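Local coordinates for protein cobalt-precorrin-5B C(1)-methyltransferase (Archaeoglobus fulgidus, PDB 1SR8) that probably catalyses the S-adenosylmethionine-dependent methylation of C-1 in cobalt-precorrin-5B to give cobalt-precorrin-6A, a step of the anaerobic route to adenosylcobalamin, at residues I42-T47 with V89-G94; L38-T43 with F189-C194; K203-Y208 with L243-E248; H209-T214 with G247-V252. All blocks are in the same frame, centred on the assembly; numbering follows the deposited sequence.

Interaction 1: residues I42-T47 with V89-G94; sequences ITTGTT and VRKFSG
A single backbone bond ties Ile42 to Phe92: Ile42 N donates to Phe92 O over 2.9 Å. From there the segment 42-47 turns into a helix. Thr43, its N-cap, uses OG1 to accept from Thr46 N at 3.1 Å, while Thr43 O takes both the backbone N and the hydroxyl of Thr47. The first turn of the helix comes alongside residues 89-91, with Thr47 CA 5.7 Å from Lys91 CA.

The side chains divide the contact into two patches. Ile42 packs over one face of the Phe92 ring: with CG1 between the backbone N and the carbonyl carbon (chi1 53°), that branch is set over the ring, 4.0 Å from its centroid in a CH-pi contact, and CG2 touches CZ at the rim. At the other patch, Thr47 turns its two branches to different partners: OG1 rests 3.4 Å from Lys91 CB, and CG2 reaches Val89 CG1 at 3.8 Å. The extended Lys91 chain runs past Ile42 O, and its ammonium forms a salt bridge with Asp99. A water accepts from Thr44 N and, weakly, from Lys91 NZ.

The contact joins the start of helix 44-57 to the end of strand 86-90, which pairs with strand 105-111. Phe106 of that neighbouring strand touches Thr44 and Thr47, and Val89 packs on Val78 and Val80 of strand 76-83.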
loop_
_atom_site.group_PDB
_atom_site.type_symbol
_atom_site.label_atom_id
_atom_site.label_comp_id
_atom_site.label_asym_id
_atom_site.label_seq_id
_atom_site.Cartn_x
_atom_site.Cartn_y
_atom_site.Cartn_z
ATOM N N ILE A 42 -5.857 1.598 -3.229
ATOM C CA ILE A 42 -4.874 2.673 -3.166
ATOM C C ILE A 42 -4.752 3.051 -1.699
ATOM O O ILE A 42 -5.741 3.035 -0.962
ATOM C CB ILE A 42 -5.295 3.928 -3.974
ATOM C CG1 ILE A 42 -6.702 4.378 -3.558
ATOM C CG2 ILE A 42 -5.193 3.635 -5.467
ATOM C CD1 ILE A 42 -7.107 5.741 -4.104
ATOM N N THR A 43 -3.539 3.375 -1.268
ATOM C CA THR A 43 -3.302 3.746 0.120
ATOM C C THR A 43 -3.798 5.162 0.442
ATOM O O THR A 43 -4.150 5.930 -0.450
ATOM C CB THR A 43 -1.807 3.729 0.433
ATOM O OG1 THR A 43 -1.138 4.590 -0.492
ATOM C CG2 THR A 43 -1.246 2.335 0.328
ATOM N N THR A 44 -3.815 5.490 1.732
ATOM C CA THR A 44 -4.191 6.818 2.196
ATOM C C THR A 44 -3.186 7.811 1.585
ATOM O O THR A 44 -3.523 8.955 1.269
ATOM C CB THR A 44 -4.114 6.883 3.736
ATOM O OG1 THR A 44 -2.957 6.163 4.181
ATOM C CG2 THR A 44 -5.338 6.247 4.366
ATOM N N GLY A 45 -1.946 7.354 1.416
ATOM C CA GLY A 45 -0.914 8.196 0.835
ATOM C C GLY A 45 -1.223 8.497 -0.619
ATOM O O GLY A 45 -1.079 9.639 -1.071
ATOM N N THR A 46 -1.662 7.485 -1.364
ATOM C CA THR A 46 -1.981 7.693 -2.768
ATOM C C THR A 46 -3.267 8.497 -2.926
ATOM O O THR A 46 -3.400 9.287 -3.859
ATOM C CB THR A 46 -2.142 6.366 -3.503
ATOM O OG1 THR A 46 -0.884 5.683 -3.537
ATOM C CG2 THR A 46 -2.632 6.606 -4.923
ATOM N N THR A 47 -4.211 8.294 -2.014
ATOM C CA THR A 47 -5.480 9.010 -2.070
ATOM C C THR A 47 -5.219 10.477 -1.758
ATOM O O THR A 47 -5.798 11.372 -2.383
ATOM C CB THR A 47 -6.490 8.424 -1.070
ATOM O OG1 THR A 47 -6.703 7.036 -1.373
ATOM C CG2 THR A 47 -7.820 9.167 -1.152
ATOM N N VAL A 89 -11.629 13.034 -2.643
ATOM C CA VAL A 89 -11.269 11.722 -3.188
ATOM C C VAL A 89 -11.499 10.639 -2.155
ATOM O O VAL A 89 -11.109 10.778 -1.005
ATOM C CB VAL A 89 -9.788 11.674 -3.617
ATOM C CG1 VAL A 89 -9.500 10.364 -4.332
ATOM C CG2 VAL A 89 -9.461 12.850 -4.518
ATOM N N ARG A 90 -12.130 9.551 -2.570
ATOM C CA ARG A 90 -12.421 8.459 -1.656
ATOM C C ARG A 90 -11.411 7.335 -1.861
ATOM O O ARG A 90 -11.106 6.952 -2.991
ATOM C CB ARG A 90 -13.847 7.937 -1.911
ATOM C CG ARG A 90 -14.431 7.031 -0.820
ATOM C CD ARG A 90 -15.842 6.529 -1.198
ATOM N NE ARG A 90 -16.844 7.593 -1.270
ATOM C CZ ARG A 90 -17.392 8.184 -0.212
ATOM N NH1 ARG A 90 -17.045 7.820 1.015
ATOM N NH2 ARG A 90 -18.288 9.151 -0.374
ATOM N N LYS A 91 -10.875 6.822 -0.763
ATOM C CA LYS A 91 -9.927 5.724 -0.843
ATOM C C LYS A 91 -10.678 4.414 -1.063
ATOM O O LYS A 91 -11.758 4.206 -0.495
ATOM C CB LYS A 91 -9.132 5.594 0.453
ATOM C CG LYS A 91 -8.527 4.210 0.605
ATOM C CD LYS A 91 -7.764 4.018 1.883
ATOM C CE LYS A 91 -7.348 2.558 1.992
ATOM N NZ LYS A 91 -6.599 2.256 3.234
ATOM N N PHE A 92 -10.116 3.536 -1.887
ATOM C CA PHE A 92 -10.726 2.228 -2.100
ATOM C C PHE A 92 -9.685 1.174 -1.779
ATOM O O PHE A 92 -8.504 1.347 -2.083
ATOM C CB PHE A 92 -11.263 2.077 -3.531
ATOM C CG PHE A 92 -10.224 2.173 -4.611
ATOM C CD1 PHE A 92 -9.453 1.067 -4.956
ATOM C CD2 PHE A 92 -10.068 3.355 -5.336
ATOM C CE1 PHE A 92 -8.542 1.129 -6.011
ATOM C CE2 PHE A 92 -9.161 3.431 -6.393
ATOM C CZ PHE A 92 -8.393 2.312 -6.736
ATOM N N SER A 93 -10.118 0.094 -1.139
ATOM C CA SER A 93 -9.206 -0.975 -0.746
ATOM C C SER A 93 -9.233 -2.233 -1.624
ATOM O O SER A 93 -8.673 -3.257 -1.251
ATOM C CB SER A 93 -9.479 -1.355 0.712
ATOM O OG SER A 93 -9.407 -0.210 1.554
ATOM N N GLY A 94 -9.862 -2.159 -2.791
ATOM C CA GLY A 94 -9.918 -3.322 -3.656
ATOM C C GLY A 94 -10.584 -4.497 -2.964
ATOM O O GLY A 94 -11.571 -4.319 -2.253
HETATM O O HOH W 1 -3.472 3.047 3.699
#

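Interaction 2: residues L38-T43 with F189-C194; sequences LRRGIT and FVEPWC
Arg40, at the break in strand 36-42, and Glu191, just past strand 189-190, form a salt bridge beside the strand pairing. Arg40 NE donates to Glu191 OE1 over 3.0 Å with an N-H...O angle of 172°, and the acceptor lies in the guanidinium plane. The two flat groups are nearly coplanar, 28° apart. A water closes the pair by accepting from Arg40 NH2 at 2.8 Å and donating to Glu191 OE2. Other partners complete both ends: Asp4 bridges to NH2, Gly28 O accepts from NH1, and Lys201 pairs with OE2. This succession of opposite charges would be expected to stabilise the ionised forms.

Gly41 and Val190 are an antiparallel hydrogen-bonded pair: Gly41 N donates to Val190 O at 3.0 Å, and Val190 N to Gly41 O at 2.9 Å. The next pair, Ile42 with Phe189, is non-hydrogen-bonded; Arg39 N and Phe189 N find acceptors outside, in Asp95 and Thr187 OG1. Val190 CG2 packs 3.4 Å from Ile42 O, and Thr43 CG2 approaches Phe189 O. Beyond, Pro192 centres an inverse gamma turn closed by Trp193 N to Glu191 O, and sets CB 3.2 Å from Arg39 O, while Leu38 CD2 touches Cys194 SG.

Strand 36-42 is the middle member of a three-stranded antiparallel sheet, with strand 30-33 along one edge and 189-190 along the other. Leu197 of helix 195-204 touches Leu38 and Glu191.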
loop_
_atom_site.group_PDB
_atom_site.type_symbol
_atom_site.label_atom_id
_atom_site.label_comp_id
_atom_site.label_asym_id
_atom_site.label_seq_id
_atom_site.Cartn_x
_atom_site.Cartn_y
_atom_site.Cartn_z
ATOM N N LEU A 38 -7.905 -10.227 -8.749
ATOM C CA LEU A 38 -8.115 -9.693 -7.406
ATOM C C LEU A 38 -7.759 -8.223 -7.602
ATOM O O LEU A 38 -6.797 -7.899 -8.304
ATOM C CB LEU A 38 -7.182 -10.330 -6.371
ATOM C CG LEU A 38 -7.681 -11.591 -5.660
ATOM C CD1 LEU A 38 -6.591 -12.147 -4.753
ATOM C CD2 LEU A 38 -8.911 -11.261 -4.847
ATOM N N ARG A 39 -8.548 -7.335 -7.009
ATOM C CA ARG A 39 -8.326 -5.898 -7.149
ATOM C C ARG A 39 -7.508 -5.291 -6.000
ATOM O O ARG A 39 -7.828 -5.479 -4.828
ATOM C CB ARG A 39 -9.686 -5.176 -7.264
ATOM C CG ARG A 39 -10.544 -5.600 -8.470
ATOM C CD ARG A 39 -12.052 -5.429 -8.210
ATOM N NE ARG A 39 -12.635 -4.220 -8.807
ATOM C CZ ARG A 39 -12.958 -4.069 -10.098
ATOM N NH1 ARG A 39 -12.763 -5.056 -10.968
ATOM N NH2 ARG A 39 -13.488 -2.923 -10.524
ATOM N N ARG A 40 -6.438 -4.582 -6.347
ATOM C CA ARG A 40 -5.625 -3.901 -5.346
ATOM C C ARG A 40 -6.304 -2.555 -5.089
ATOM O O ARG A 40 -7.050 -2.056 -5.938
ATOM C CB ARG A 40 -4.211 -3.625 -5.868
ATOM C CG ARG A 40 -3.303 -4.831 -5.938
ATOM C CD ARG A 40 -1.917 -4.448 -5.456
ATOM N NE ARG A 40 -0.984 -5.568 -5.466
ATOM C CZ ARG A 40 -0.370 -6.021 -6.556
ATOM N NH1 ARG A 40 -0.592 -5.445 -7.728
ATOM N NH2 ARG A 40 0.473 -7.044 -6.471
ATOM N N GLY A 41 -6.045 -1.962 -3.929
ATOM C CA GLY A 41 -6.625 -0.666 -3.628
ATOM C C GLY A 41 -5.532 0.381 -3.655
ATOM O O GLY A 41 -4.411 0.098 -4.082
ATOM N N ILE A 42 -5.857 1.598 -3.229
ATOM C CA ILE A 42 -4.874 2.673 -3.166
ATOM C C ILE A 42 -4.752 3.051 -1.699
ATOM O O ILE A 42 -5.741 3.035 -0.962
ATOM C CB ILE A 42 -5.295 3.928 -3.974
ATOM C CG1 ILE A 42 -6.702 4.378 -3.558
ATOM C CG2 ILE A 42 -5.193 3.635 -5.467
ATOM C CD1 ILE A 42 -7.107 5.741 -4.104
ATOM N N THR A 43 -3.539 3.375 -1.268
ATOM C CA THR A 43 -3.302 3.746 0.120
ATOM C C THR A 43 -3.798 5.162 0.442
ATOM O O THR A 43 -4.150 5.930 -0.450
ATOM C CB THR A 43 -1.807 3.729 0.433
ATOM O OG1 THR A 43 -1.138 4.590 -0.492
ATOM C CG2 THR A 43 -1.246 2.335 0.328
ATOM N N PHE A 189 0.028 1.114 -3.031
ATOM C CA PHE A 189 -1.123 0.242 -3.259
ATOM C C PHE A 189 -1.505 -0.523 -2.004
ATOM O O PHE A 189 -0.674 -0.729 -1.112
ATOM C CB PHE A 189 -0.806 -0.768 -4.370
ATOM C CG PHE A 189 -0.514 -0.138 -5.705
ATOM C CD1 PHE A 189 -1.488 -0.094 -6.695
ATOM C CD2 PHE A 189 0.735 0.408 -5.974
ATOM C CE1 PHE A 189 -1.221 0.484 -7.938
ATOM C CE2 PHE A 189 1.015 0.988 -7.209
ATOM C CZ PHE A 189 0.035 1.026 -8.195
ATOM N N VAL A 190 -2.770 -0.938 -1.943
ATOM C CA VAL A 190 -3.278 -1.714 -0.820
ATOM C C VAL A 190 -3.369 -3.174 -1.270
ATOM O O VAL A 190 -4.063 -3.487 -2.232
ATOM C CB VAL A 190 -4.680 -1.218 -0.380
ATOM C CG1 VAL A 190 -5.299 -2.189 0.611
ATOM C CG2 VAL A 190 -4.567 0.145 0.263
ATOM N N GLU A 191 -2.639 -4.057 -0.594
ATOM C CA GLU A 191 -2.655 -5.478 -0.920
ATOM C C GLU A 191 -4.016 -6.015 -0.457
ATOM O O GLU A 191 -4.368 -5.873 0.717
ATOM C CB GLU A 191 -1.513 -6.191 -0.184
ATOM C CG GLU A 191 -1.319 -7.648 -0.586
ATOM C CD GLU A 191 -0.716 -7.824 -1.979
ATOM O OE1 GLU A 191 -0.651 -6.845 -2.751
ATOM O OE2 GLU A 191 -0.309 -8.960 -2.308
ATOM N N PRO A 192 -4.793 -6.644 -1.372
ATOM C CA PRO A 192 -6.127 -7.199 -1.085
ATOM C C PRO A 192 -6.161 -8.474 -0.254
ATOM O O PRO A 192 -6.574 -9.539 -0.726
ATOM C CB PRO A 192 -6.714 -7.400 -2.470
ATOM C CG PRO A 192 -5.517 -7.835 -3.246
ATOM C CD PRO A 192 -4.426 -6.888 -2.780
ATOM N N TRP A 193 -5.764 -8.351 1.005
ATOM C CA TRP A 193 -5.735 -9.487 1.905
ATOM C C TRP A 193 -7.076 -10.148 2.184
ATOM O O TRP A 193 -7.979 -9.545 2.758
ATOM C CB TRP A 193 -5.068 -9.081 3.217
ATOM C CG TRP A 193 -3.583 -8.945 3.057
ATOM C CD1 TRP A 193 -2.818 -7.844 3.333
ATOM C CD2 TRP A 193 -2.683 -9.949 2.561
ATOM N NE1 TRP A 193 -1.498 -8.103 3.039
ATOM C CE2 TRP A 193 -1.386 -9.386 2.565
ATOM C CE3 TRP A 193 -2.848 -11.273 2.115
ATOM C CZ2 TRP A 193 -0.257 -10.102 2.136
ATOM C CZ3 TRP A 193 -1.724 -11.986 1.687
ATOM C CH2 TRP A 193 -0.447 -11.396 1.702
ATOM N N CYS A 194 -7.167 -11.406 1.759
ATOM C CA CYS A 194 -8.331 -12.272 1.934
ATOM C C CYS A 194 -7.817 -13.705 1.721
ATOM O O CYS A 194 -6.636 -13.902 1.431
ATOM C CB CYS A 194 -9.416 -11.927 0.910
ATOM S SG CYS A 194 -8.870 -11.872 -0.814
HETATM O O HOH W 2 1.453 -8.886 -4.619
#

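Interaction 3: residues K203-Y208 with L243-E248; sequences KIAMQY and LKHPGE
Ala205 meets His245 twice, through its carbonyl and its methyl group. His245 CG, anti to its backbone N (chi1 -174°), is set on the side of residues 205-208, and NE2 lies 2.6 Å from Ala205 O in a weak hydrogen bond, bent to 124° at the hydrogen. Ala205 CB sits 4.1 Å from CD2 of the same imidazole. Met206 follows with a bent side chain that carries SD to Pro246 CD at 3.7 Å; its sulfur also approaches the His245 ring obliquely, 5.0 Å from the centroid. Helix 195-204 is followed by the connection into strand 210-214, and the loop between helix 239-242 and strand 248-253 comes up beside it, so the imidazole joins two chain segments that lead into adjacent strands of the parallel sheet. At the end of the first segment, Tyr208 brings its carbonyl oxygen 2.8 Å from the same NE2, again weakly. Both acceptors lie near the plane of the ring at its edge, and one N-H is shared between them in a bifurcated arrangement. The Tyr208 hydroxyl bonds to Arg10 N, tying this end of the segment to the N-terminal part of the chain.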
loop_
_atom_site.group_PDB
_atom_site.type_symbol
_atom_site.label_atom_id
_atom_site.label_comp_id
_atom_site.label_asym_id
_atom_site.label_seq_id
_atom_site.Cartn_x
_atom_site.Cartn_y
_atom_site.Cartn_z
ATOM N N LYS A 203 0.254 -20.400 -4.582
ATOM C CA LYS A 203 0.370 -21.073 -5.867
ATOM C C LYS A 203 1.393 -20.371 -6.742
ATOM O O LYS A 203 2.140 -21.019 -7.474
ATOM C CB LYS A 203 -0.980 -21.093 -6.582
ATOM C CG LYS A 203 -2.046 -21.892 -5.860
ATOM C CD LYS A 203 -3.329 -21.909 -6.668
ATOM C CE LYS A 203 -4.420 -22.716 -5.975
ATOM N NZ LYS A 203 -5.682 -22.697 -6.771
ATOM N N ILE A 204 1.423 -19.045 -6.673
ATOM C CA ILE A 204 2.383 -18.275 -7.451
ATOM C C ILE A 204 3.790 -18.604 -6.961
ATOM O O ILE A 204 4.730 -18.704 -7.750
ATOM C CB ILE A 204 2.151 -16.756 -7.295
ATOM C CG1 ILE A 204 0.794 -16.380 -7.904
ATOM C CG2 ILE A 204 3.281 -15.980 -7.963
ATOM C CD1 ILE A 204 0.427 -14.905 -7.777
ATOM N N ALA A 205 3.914 -18.783 -5.647
ATOM C CA ALA A 205 5.195 -19.088 -5.019
ATOM C C ALA A 205 5.637 -20.521 -5.283
ATOM O O ALA A 205 6.757 -20.896 -4.951
ATOM C CB ALA A 205 5.109 -18.839 -3.522
ATOM N N MET A 206 4.756 -21.317 -5.875
ATOM C CA MET A 206 5.076 -22.707 -6.180
ATOM C C MET A 206 5.942 -22.791 -7.432
ATOM O O MET A 206 6.480 -23.845 -7.747
ATOM C CB MET A 206 3.795 -23.515 -6.395
ATOM C CG MET A 206 2.875 -23.541 -5.196
ATOM S SD MET A 206 3.180 -24.880 -4.057
ATOM C CE MET A 206 1.552 -25.306 -3.738
ATOM N N GLN A 207 6.071 -21.681 -8.151
ATOM C CA GLN A 207 6.889 -21.662 -9.359
ATOM C C GLN A 207 8.356 -21.510 -8.992
ATOM O O GLN A 207 9.224 -21.580 -9.854
ATOM C CB GLN A 207 6.504 -20.488 -10.252
ATOM C CG GLN A 207 5.095 -20.509 -10.752
ATOM C CD GLN A 207 4.672 -19.155 -11.273
ATOM O OE1 GLN A 207 4.429 -18.235 -10.493
ATOM N NE2 GLN A 207 4.596 -19.015 -12.598
ATOM N N TYR A 208 8.628 -21.295 -7.710
ATOM C CA TYR A 208 9.995 -21.092 -7.234
ATOM C C TYR A 208 10.350 -22.115 -6.180
ATOM O O TYR A 208 9.531 -22.437 -5.321
ATOM C CB TYR A 208 10.129 -19.684 -6.640
ATOM C CG TYR A 208 9.768 -18.590 -7.613
ATOM C CD1 TYR A 208 10.720 -18.077 -8.490
ATOM C CD2 TYR A 208 8.466 -18.079 -7.677
ATOM C CE1 TYR A 208 10.397 -17.079 -9.411
ATOM C CE2 TYR A 208 8.124 -17.074 -8.602
ATOM C CZ TYR A 208 9.102 -16.580 -9.464
ATOM O OH TYR A 208 8.809 -15.588 -10.376
ATOM N N LEU A 243 3.963 -21.643 4.557
ATOM C CA LEU A 243 4.779 -22.785 4.959
ATOM C C LEU A 243 4.363 -24.114 4.317
ATOM O O LEU A 243 5.050 -25.124 4.483
ATOM C CB LEU A 243 4.791 -22.914 6.484
ATOM C CG LEU A 243 5.610 -21.834 7.200
ATOM C CD1 LEU A 243 5.514 -22.015 8.710
ATOM C CD2 LEU A 243 7.066 -21.912 6.745
ATOM N N LYS A 244 3.248 -24.111 3.588
ATOM C CA LYS A 244 2.779 -25.317 2.906
ATOM C C LYS A 244 3.614 -25.503 1.645
ATOM O O LYS A 244 3.553 -26.542 0.995
ATOM C CB LYS A 244 1.308 -25.197 2.508
ATOM C CG LYS A 244 0.315 -25.134 3.656
ATOM C CD LYS A 244 -1.098 -24.992 3.092
ATOM C CE LYS A 244 -2.179 -25.018 4.175
ATOM N NZ LYS A 244 -3.566 -24.989 3.587
ATOM N N HIS A 245 4.381 -24.477 1.292
ATOM C CA HIS A 245 5.243 -24.544 0.118
ATOM C C HIS A 245 6.203 -25.709 0.359
ATOM O O HIS A 245 6.732 -25.870 1.462
ATOM C CB HIS A 245 6.005 -23.224 -0.042
ATOM C CG HIS A 245 6.819 -23.134 -1.295
ATOM N ND1 HIS A 245 8.061 -23.718 -1.421
ATOM C CD2 HIS A 245 6.576 -22.506 -2.472
ATOM C CE1 HIS A 245 8.550 -23.450 -2.620
ATOM N NE2 HIS A 245 7.669 -22.716 -3.277
ATOM N N PRO A 246 6.432 -26.542 -0.669
ATOM C CA PRO A 246 7.322 -27.702 -0.560
ATOM C C PRO A 246 8.828 -27.498 -0.784
ATOM O O PRO A 246 9.596 -28.444 -0.622
ATOM C CB PRO A 246 6.730 -28.661 -1.577
ATOM C CG PRO A 246 6.343 -27.719 -2.687
ATOM C CD PRO A 246 5.692 -26.567 -1.946
ATOM N N GLY A 247 9.255 -26.290 -1.142
ATOM C CA GLY A 247 10.671 -26.062 -1.392
ATOM C C GLY A 247 11.453 -25.469 -0.240
ATOM O O GLY A 247 11.201 -25.780 0.919
ATOM N N GLU A 248 12.423 -24.621 -0.570
ATOM C CA GLU A 248 13.261 -23.940 0.423
ATOM C C GLU A 248 12.608 -22.625 0.880
ATOM O O GLU A 248 12.417 -21.698 0.089
ATOM C CB GLU A 248 14.645 -23.636 -0.165
ATOM C CG GLU A 248 15.509 -24.853 -0.416
ATOM C CD GLU A 248 15.831 -25.593 0.856
ATOM O OE1 GLU A 248 16.323 -24.948 1.808
ATOM O OE2 GLU A 248 15.595 -26.818 0.906
#

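Interaction 4: residues H209-T214 with G247-V252; sequences HRIAIT and GEKIIV
Glu248 buries the most surface here, and it works through both backbone and side chain. Its N donates to His209 O at 2.7 Å, and its O accepts from Ile211 N with the same separation, so the residue bonds on both sides of Arg210. With CG anti to the carbonyl carbon (chi1 -69°), the side chain runs beside His209 and sets CG 3.4 Å from the imidazole NE2. Its CB also packs against Arg210 CG at 3.6 Å. Over the centre of the His209 ring stands Glu248 N, 4.0 Å above the plane.

Ile213, second in buried area, lies on the face it shares with Ile211, Lys249 and Ile251, opposite Glu248. Its CD1 touches Lys249 CB at 4.0 Å and, more loosely, CG1 of Ile251. Its own backbone bonds to the residues flanking Ile251: N donates to Ile250 O, and O accepts from Val252 N. On the Glu248 face, Ala212 CB rests against Ile250 CG2 at 3.6 Å.

These are neighbouring parallel strands, 24° apart in direction, in the four-stranded sheet 231-234, 210-214, 248-253 and 278-281. Helix 217-226 covers Ala212 and Thr214, whereas helix 239-242 packs on Ile213 and Ile251. The chemistry implies a join fixed in register by the backbone, with aliphatic packing inside; at its exposed start His209, Arg210 and Glu248 meet through carbon atoms and a ring face, their charged ends not in contact (His209 NE2 to Glu248 OE2 4.3 Å).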
loop_
_atom_site.group_PDB
_atom_site.type_symbol
_atom_site.label_atom_id
_atom_site.label_comp_id
_atom_site.label_asym_id
_atom_site.label_seq_id
_atom_site.Cartn_x
_atom_site.Cartn_y
_atom_site.Cartn_z
ATOM N N HIS A 209 11.574 -22.623 -6.237
ATOM C CA HIS A 209 11.997 -23.613 -5.263
ATOM C C HIS A 209 12.313 -22.941 -3.930
ATOM O O HIS A 209 11.889 -23.409 -2.871
ATOM C CB HIS A 209 13.223 -24.386 -5.764
ATOM C CG HIS A 209 13.710 -25.413 -4.794
ATOM N ND1 HIS A 209 12.929 -26.472 -4.382
ATOM C CD2 HIS A 209 14.869 -25.505 -4.100
ATOM C CE1 HIS A 209 13.585 -27.170 -3.471
ATOM N NE2 HIS A 209 14.764 -26.604 -3.281
ATOM N N ARG A 210 13.053 -21.838 -3.990
ATOM C CA ARG A 210 13.427 -21.099 -2.792
ATOM C C ARG A 210 12.580 -19.837 -2.692
ATOM O O ARG A 210 12.456 -19.089 -3.656
ATOM C CB ARG A 210 14.912 -20.732 -2.852
ATOM C CG ARG A 210 15.813 -21.923 -3.156
ATOM C CD ARG A 210 17.299 -21.575 -3.072
ATOM N NE ARG A 210 18.150 -22.698 -3.478
ATOM C CZ ARG A 210 18.400 -23.037 -4.744
ATOM N NH1 ARG A 210 17.872 -22.335 -5.740
ATOM N NH2 ARG A 210 19.170 -24.086 -5.021
ATOM N N ILE A 211 11.983 -19.610 -1.529
ATOM C CA ILE A 211 11.149 -18.423 -1.346
ATOM C C ILE A 211 11.305 -17.770 0.027
ATOM O O ILE A 211 11.427 -18.456 1.045
ATOM C CB ILE A 211 9.631 -18.740 -1.541
ATOM C CG1 ILE A 211 9.165 -19.762 -0.487
ATOM C CG2 ILE A 211 9.381 -19.227 -2.959
ATOM C CD1 ILE A 211 7.651 -19.800 -0.244
ATOM N N ALA A 212 11.298 -16.442 0.045
ATOM C CA ALA A 212 11.384 -15.711 1.300
ATOM C C ALA A 212 9.958 -15.291 1.699
ATOM O O ALA A 212 9.283 -14.572 0.960
ATOM C CB ALA A 212 12.275 -14.484 1.138
ATOM N N ILE A 213 9.497 -15.769 2.850
ATOM C CA ILE A 213 8.163 -15.432 3.359
ATOM C C ILE A 213 8.324 -14.200 4.260
ATOM O O ILE A 213 8.812 -14.309 5.388
ATOM C CB ILE A 213 7.575 -16.600 4.194
ATOM C CG1 ILE A 213 7.648 -17.903 3.391
ATOM C CG2 ILE A 213 6.125 -16.298 4.574
ATOM C CD1 ILE A 213 7.351 -19.151 4.208
ATOM N N THR A 214 7.922 -13.032 3.760
ATOM C CA THR A 214 8.070 -11.796 4.520
ATOM C C THR A 214 6.756 -11.221 5.046
ATOM O O THR A 214 5.685 -11.522 4.524
ATOM C CB THR A 214 8.812 -10.737 3.677
ATOM O OG1 THR A 214 7.950 -10.213 2.655
ATOM C CG2 THR A 214 10.025 -11.382 3.021
ATOM N N GLY A 247 9.255 -26.290 -1.142
ATOM C CA GLY A 247 10.671 -26.062 -1.392
ATOM C C GLY A 247 11.453 -25.469 -0.240
ATOM O O GLY A 247 11.201 -25.780 0.919
ATOM N N GLU A 248 12.423 -24.621 -0.570
ATOM C CA GLU A 248 13.261 -23.940 0.423
ATOM C C GLU A 248 12.608 -22.625 0.880
ATOM O O GLU A 248 12.417 -21.698 0.089
ATOM C CB GLU A 248 14.645 -23.636 -0.165
ATOM C CG GLU A 248 15.509 -24.853 -0.416
ATOM C CD GLU A 248 15.831 -25.593 0.856
ATOM O OE1 GLU A 248 16.323 -24.948 1.808
ATOM O OE2 GLU A 248 15.595 -26.818 0.906
ATOM N N LYS A 249 12.295 -22.550 2.166
ATOM C CA LYS A 249 11.643 -21.377 2.729
ATOM C C LYS A 249 12.439 -20.673 3.805
ATOM O O LYS A 249 13.127 -21.298 4.608
ATOM C CB LYS A 249 10.297 -21.778 3.324
ATOM C CG LYS A 249 9.329 -22.322 2.316
ATOM C CD LYS A 249 8.413 -23.332 2.954
ATOM C CE LYS A 249 9.167 -24.601 3.275
ATOM N NZ LYS A 249 8.232 -25.715 3.566
ATOM N N ILE A 250 12.334 -19.357 3.819
ATOM C CA ILE A 250 13.000 -18.570 4.833
ATOM C C ILE A 250 11.968 -17.528 5.271
ATOM O O ILE A 250 11.238 -16.987 4.441
ATOM C CB ILE A 250 14.297 -17.901 4.275
ATOM C CG1 ILE A 250 15.222 -17.527 5.433
ATOM C CG2 ILE A 250 13.966 -16.659 3.447
ATOM C CD1 ILE A 250 16.568 -16.997 4.983
ATOM N N ILE A 251 11.869 -17.291 6.575
ATOM C CA ILE A 251 10.925 -16.306 7.096
ATOM C C ILE A 251 11.658 -15.034 7.510
ATOM O O ILE A 251 12.601 -15.079 8.299
ATOM C CB ILE A 251 10.152 -16.851 8.321
ATOM C CG1 ILE A 251 9.344 -18.085 7.912
ATOM C CG2 ILE A 251 9.237 -15.767 8.881
ATOM C CD1 ILE A 251 8.630 -18.759 9.054
ATOM N N VAL A 252 11.229 -13.904 6.960
ATOM C CA VAL A 252 11.828 -12.611 7.281
ATOM C C VAL A 252 10.706 -11.654 7.686
ATOM O O VAL A 252 9.730 -11.485 6.953
ATOM C CB VAL A 252 12.578 -12.020 6.065
ATOM C CG1 VAL A 252 13.276 -10.722 6.463
ATOM C CG2 VAL A 252 13.572 -13.044 5.517
#

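In the fold
The four contacts form two groups. Interactions 1 and 2 lie in the core and share Ile42 and Thr43, so strand 36-42 is held by Phe92 and by strand 189-190, while the helix start that follows it packs on 89-91; their centres are about 10 Å apart. Interactions 3 and 4, more than 20 Å from the chain centre and only partly buried, share Gly247 and Glu248 and hold the parallel sheet and the connections entering it. Chemistry follows place: threonine capping and an aromatic face in interaction 1, a salt bridge and one pair of strand bonds in interaction 2, one imidazole between two carbonyls in interaction 3, and regular strand pairing in interaction 4. Helix 195-204 leads from interaction 2 to interaction 3.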